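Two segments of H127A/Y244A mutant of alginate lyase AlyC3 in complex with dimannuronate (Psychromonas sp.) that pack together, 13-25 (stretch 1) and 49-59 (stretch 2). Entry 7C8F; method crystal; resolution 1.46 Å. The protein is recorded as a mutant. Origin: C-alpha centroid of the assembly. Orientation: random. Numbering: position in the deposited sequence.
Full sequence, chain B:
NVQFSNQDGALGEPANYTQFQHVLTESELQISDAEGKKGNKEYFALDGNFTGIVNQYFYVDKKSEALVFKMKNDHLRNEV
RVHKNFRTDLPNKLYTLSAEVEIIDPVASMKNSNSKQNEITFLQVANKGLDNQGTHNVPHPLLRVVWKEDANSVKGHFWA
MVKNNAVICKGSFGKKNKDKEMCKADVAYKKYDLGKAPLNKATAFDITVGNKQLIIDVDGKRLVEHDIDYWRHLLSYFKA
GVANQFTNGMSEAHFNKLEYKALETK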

# COMPACT_ATOMS: atom_id res chain seq x y z
N GLU B 13 -19.73 36.48 -2.76
CA GLU B 13 -18.43 35.86 -2.95
C GLU B 13 -18.10 35.02 -1.73
O GLU B 13 -18.10 35.55 -0.61
CB GLU B 13 -17.36 36.92 -3.16
CG GLU B 13 -17.57 37.74 -4.42
CD GLU B 13 -16.47 38.77 -4.66
OE1 GLU B 13 -15.42 38.68 -4.00
OE2 GLU B 13 -16.68 39.66 -5.51
N PRO B 14 -17.83 33.71 -1.89
CA PRO B 14 -17.62 32.84 -0.71
C PRO B 14 -16.57 33.35 0.26
O PRO B 14 -16.74 33.22 1.48
CB PRO B 14 -17.26 31.49 -1.35
CG PRO B 14 -18.05 31.48 -2.63
CD PRO B 14 -17.98 32.93 -3.14
N ALA B 15 -15.47 33.93 -0.24
CA ALA B 15 -14.43 34.42 0.65
C ALA B 15 -14.89 35.59 1.53
O ALA B 15 -14.19 35.92 2.49
CB ALA B 15 -13.20 34.82 -0.15
N ASN B 16 -16.05 36.17 1.27
CA ASN B 16 -16.56 37.26 2.09
C ASN B 16 -17.41 36.78 3.27
O ASN B 16 -17.94 37.62 4.00
CB ASN B 16 -17.38 38.24 1.24
CG ASN B 16 -16.50 39.19 0.46
OD1 ASN B 16 -15.35 39.43 0.83
ND2 ASN B 16 -17.04 39.73 -0.63
N TYR B 17 -17.56 35.48 3.46
CA TYR B 17 -18.42 34.95 4.52
C TYR B 17 -17.58 34.24 5.56
O TYR B 17 -16.91 33.24 5.25
CB TYR B 17 -19.52 34.06 3.94
CG TYR B 17 -20.50 34.90 3.15
CD1 TYR B 17 -20.24 35.25 1.83
CD2 TYR B 17 -21.66 35.39 3.74
CE1 TYR B 17 -21.12 36.04 1.11
CE2 TYR B 17 -22.54 36.19 3.03
CZ TYR B 17 -22.27 36.51 1.72
OH TYR B 17 -23.14 37.30 1.00
N THR B 18 -17.60 34.76 6.79
CA THR B 18 -16.69 34.28 7.82
C THR B 18 -16.87 32.79 8.09
O THR B 18 -15.90 32.11 8.44
CB THR B 18 -16.87 35.06 9.13
OG1 THR B 18 -18.26 35.08 9.50
CG2 THR B 18 -16.36 36.49 8.97
N GLN B 19 -18.09 32.26 7.94
CA GLN B 19 -18.32 30.87 8.29
C GLN B 19 -17.64 29.92 7.32
O GLN B 19 -17.42 28.75 7.68
CB GLN B 19 -19.82 30.56 8.40
CG GLN B 19 -20.62 30.72 7.12
CD GLN B 19 -21.26 32.10 7.01
OE1 GLN B 19 -20.60 33.12 7.22
NE2 GLN B 19 -22.55 32.13 6.68
N PHE B 20 -17.29 30.38 6.12
CA PHE B 20 -16.58 29.57 5.14
C PHE B 20 -15.11 29.94 4.97
O PHE B 20 -14.37 29.20 4.30
CB PHE B 20 -17.27 29.65 3.77
CG PHE B 20 -18.75 29.34 3.82
CD1 PHE B 20 -19.20 28.10 4.24
CD2 PHE B 20 -19.69 30.30 3.46
CE1 PHE B 20 -20.55 27.82 4.31
CE2 PHE B 20 -21.04 30.02 3.52
CZ PHE B 20 -21.48 28.78 3.94
N GLN B 21 -14.66 31.03 5.58
CA GLN B 21 -13.32 31.51 5.27
C GLN B 21 -12.25 30.48 5.60
O GLN B 21 -11.31 30.29 4.82
CB GLN B 21 -13.07 32.85 5.97
CG GLN B 21 -13.72 33.99 5.20
CD GLN B 21 -13.85 35.26 5.98
OE1 GLN B 21 -13.41 35.35 7.13
NE2 GLN B 21 -14.45 36.27 5.37
N HIS B 22 -12.35 29.81 6.74
CA HIS B 22 -11.27 28.92 7.12
C HIS B 22 -11.14 27.74 6.16
O HIS B 22 -10.04 27.42 5.70
CB HIS B 22 -11.39 28.45 8.57
CG HIS B 22 -10.33 27.48 8.97
ND1 HIS B 22 -10.56 26.12 9.05
CD2 HIS B 22 -9.02 27.65 9.27
CE1 HIS B 22 -9.44 25.51 9.41
NE2 HIS B 22 -8.50 26.42 9.55
N VAL B 23 -12.25 27.05 5.87
CA VAL B 23 -12.13 25.91 4.96
C VAL B 23 -11.60 26.36 3.61
O VAL B 23 -10.81 25.65 2.97
CB VAL B 23 -13.44 25.10 4.85
CG1 VAL B 23 -14.52 25.90 4.12
CG2 VAL B 23 -13.17 23.76 4.14
N LEU B 24 -12.00 27.54 3.15
CA LEU B 24 -11.50 28.01 1.86
C LEU B 24 -9.98 28.23 1.90
O LEU B 24 -9.28 27.85 0.96
CB LEU B 24 -12.23 29.29 1.43
CG LEU B 24 -13.74 29.06 1.22
CD1 LEU B 24 -14.38 30.40 0.82
CD2 LEU B 24 -13.98 28.03 0.15
N THR B 25 -9.43 28.78 2.96
CA THR B 25 -7.98 28.99 3.02
C THR B 25 -7.20 27.70 3.04
O THR B 25 -6.07 27.67 2.73
CB THR B 25 -7.53 29.83 4.23
OG1 THR B 25 -7.90 29.20 5.45
CG2 THR B 25 -8.12 31.21 4.17
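Stretch 2, residues 49-59: NFTGIVNQYFY

Two segments can pack closely without a direct hydrogen bond between them, and this pair is a worked example: apolar side chains and bridging water make much of the contact. Stretch 1 opens with a 3-10 segment, residues 14-16, and closes with a helix. Stretch 2 makes a type II turn from Phe50 to Ile53, closed by Ile53 N to Phe50 O at 2.9 Å, then a type I turn from Asn55 to Phe58 before entering a strand. Gly52, at phi/psi 83/-5, suits a position where a CB would jam against the preceding carbonyl. The backbones run in opposite senses where they meet: Glu13 CA lies 5.4 Å from Val54 CA, and Ala15 CA 5.6 Å from Phe50 CA.

A water bridges the gap, accepting from Ala15 N and donating to Phe50 O and Ile53 O, each at 2.8 Å. The remaining contact is largely apolar. Leu24 sets CD2 over the face of the Phe50 ring, 3.8 Å from its centroid and 6° off the normal, while Leu24 CB approaches Phe50 CD1 at 3.6 Å. Pro14 CG makes an off-centre CH-pi contact with Phe58, 3.6 Å from CE2. Ala15 CB rests 4.0 Å from Phe50 CB, and Glu13 CG lies 3.7 Å from Val54 CG1.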

# COMPACT_ATOMS: atom_id res chain seq x y z
N ASN B 49 -6.30 31.11 -1.62
CA ASN B 49 -6.85 32.46 -1.65
C ASN B 49 -8.03 32.48 -2.61
O ASN B 49 -7.86 32.48 -3.83
CB ASN B 49 -5.81 33.51 -2.03
CG ASN B 49 -6.29 34.89 -1.72
OD1 ASN B 49 -7.50 35.11 -1.55
ND2 ASN B 49 -5.37 35.84 -1.62
N PHE B 50 -9.22 32.49 -2.03
CA PHE B 50 -10.47 32.54 -2.77
C PHE B 50 -10.96 33.96 -3.04
O PHE B 50 -12.06 34.11 -3.58
CB PHE B 50 -11.55 31.73 -2.04
CG PHE B 50 -11.52 30.25 -2.33
CD1 PHE B 50 -10.54 29.42 -1.77
CD2 PHE B 50 -12.46 29.68 -3.17
CE1 PHE B 50 -10.51 28.06 -2.04
CE2 PHE B 50 -12.45 28.33 -3.45
CZ PHE B 50 -11.47 27.51 -2.88
N THR B 51 -10.17 34.98 -2.71
CA THR B 51 -10.60 36.36 -2.97
C THR B 51 -10.94 36.51 -4.45
O THR B 51 -10.13 36.18 -5.32
CB THR B 51 -9.48 37.32 -2.59
OG1 THR B 51 -9.26 37.26 -1.17
CG2 THR B 51 -9.85 38.77 -3.00
N GLY B 52 -12.15 37.00 -4.73
CA GLY B 52 -12.60 37.20 -6.09
C GLY B 52 -13.16 35.98 -6.80
O GLY B 52 -13.65 36.12 -7.93
N ILE B 53 -13.12 34.80 -6.19
CA ILE B 53 -13.55 33.57 -6.85
C ILE B 53 -15.05 33.41 -6.65
O ILE B 53 -15.50 33.10 -5.54
CB ILE B 53 -12.79 32.36 -6.31
CG1 ILE B 53 -11.28 32.54 -6.52
CG2 ILE B 53 -13.28 31.07 -6.97
CD1 ILE B 53 -10.87 32.65 -7.97
N VAL B 54 -15.82 33.60 -7.71
CA VAL B 54 -17.28 33.51 -7.66
C VAL B 54 -17.80 33.34 -9.08
O VAL B 54 -17.23 33.89 -10.02
CB VAL B 54 -17.90 34.76 -6.98
CG1 VAL B 54 -17.51 36.03 -7.74
CG2 VAL B 54 -19.42 34.65 -6.88
N ASN B 55 -18.86 32.55 -9.24
CA ASN B 55 -19.55 32.49 -10.52
C ASN B 55 -20.91 31.84 -10.32
O ASN B 55 -21.33 31.55 -9.19
CB ASN B 55 -18.73 31.85 -11.63
CG ASN B 55 -18.47 30.38 -11.40
OD1 ASN B 55 -19.20 29.70 -10.68
ND2 ASN B 55 -17.43 29.86 -12.04
N GLN B 56 -21.62 31.64 -11.44
CA GLN B 56 -22.98 31.11 -11.41
C GLN B 56 -23.05 29.73 -10.79
O GLN B 56 -24.12 29.33 -10.33
CB GLN B 56 -23.54 31.05 -12.84
CG GLN B 56 -22.57 30.42 -13.84
CD GLN B 56 -23.15 30.33 -15.24
OE1 GLN B 56 -24.33 30.04 -15.42
NE2 GLN B 56 -22.30 30.56 -16.24
N TYR B 57 -21.95 28.98 -10.79
CA TYR B 57 -21.94 27.62 -10.26
C TYR B 57 -21.30 27.52 -8.87
O TYR B 57 -21.37 26.45 -8.26
CB TYR B 57 -21.19 26.67 -11.20
CG TYR B 57 -21.80 26.52 -12.58
CD1 TYR B 57 -23.01 25.87 -12.77
CD2 TYR B 57 -21.15 27.02 -13.70
CE1 TYR B 57 -23.56 25.73 -14.03
CE2 TYR B 57 -21.69 26.89 -14.97
CZ TYR B 57 -22.90 26.24 -15.13
OH TYR B 57 -23.44 26.10 -16.38
N PHE B 58 -20.71 28.60 -8.36
CA PHE B 58 -19.97 28.58 -7.10
C PHE B 58 -20.12 29.97 -6.49
O PHE B 58 -19.44 30.91 -6.91
CB PHE B 58 -18.50 28.23 -7.32
CG PHE B 58 -17.67 28.24 -6.05
CD1 PHE B 58 -17.82 27.24 -5.10
CD2 PHE B 58 -16.75 29.26 -5.81
CE1 PHE B 58 -17.07 27.25 -3.93
CE2 PHE B 58 -16.00 29.27 -4.64
CZ PHE B 58 -16.16 28.26 -3.70
N TYR B 59 -20.99 30.10 -5.50
CA TYR B 59 -21.28 31.40 -4.93
C TYR B 59 -21.93 31.20 -3.57
O TYR B 59 -22.29 30.08 -3.19
CB TYR B 59 -22.18 32.22 -5.86
CG TYR B 59 -23.56 31.62 -6.09
CD1 TYR B 59 -23.77 30.67 -7.08
CD2 TYR B 59 -24.65 32.02 -5.32
CE1 TYR B 59 -25.04 30.11 -7.29
CE2 TYR B 59 -25.91 31.49 -5.52
CZ TYR B 59 -26.10 30.53 -6.50
OH TYR B 59 -27.36 30.00 -6.69
O HOH W 1 -14.94 38.94 -8.37
O HOH W 2 -14.69 33.63 -2.93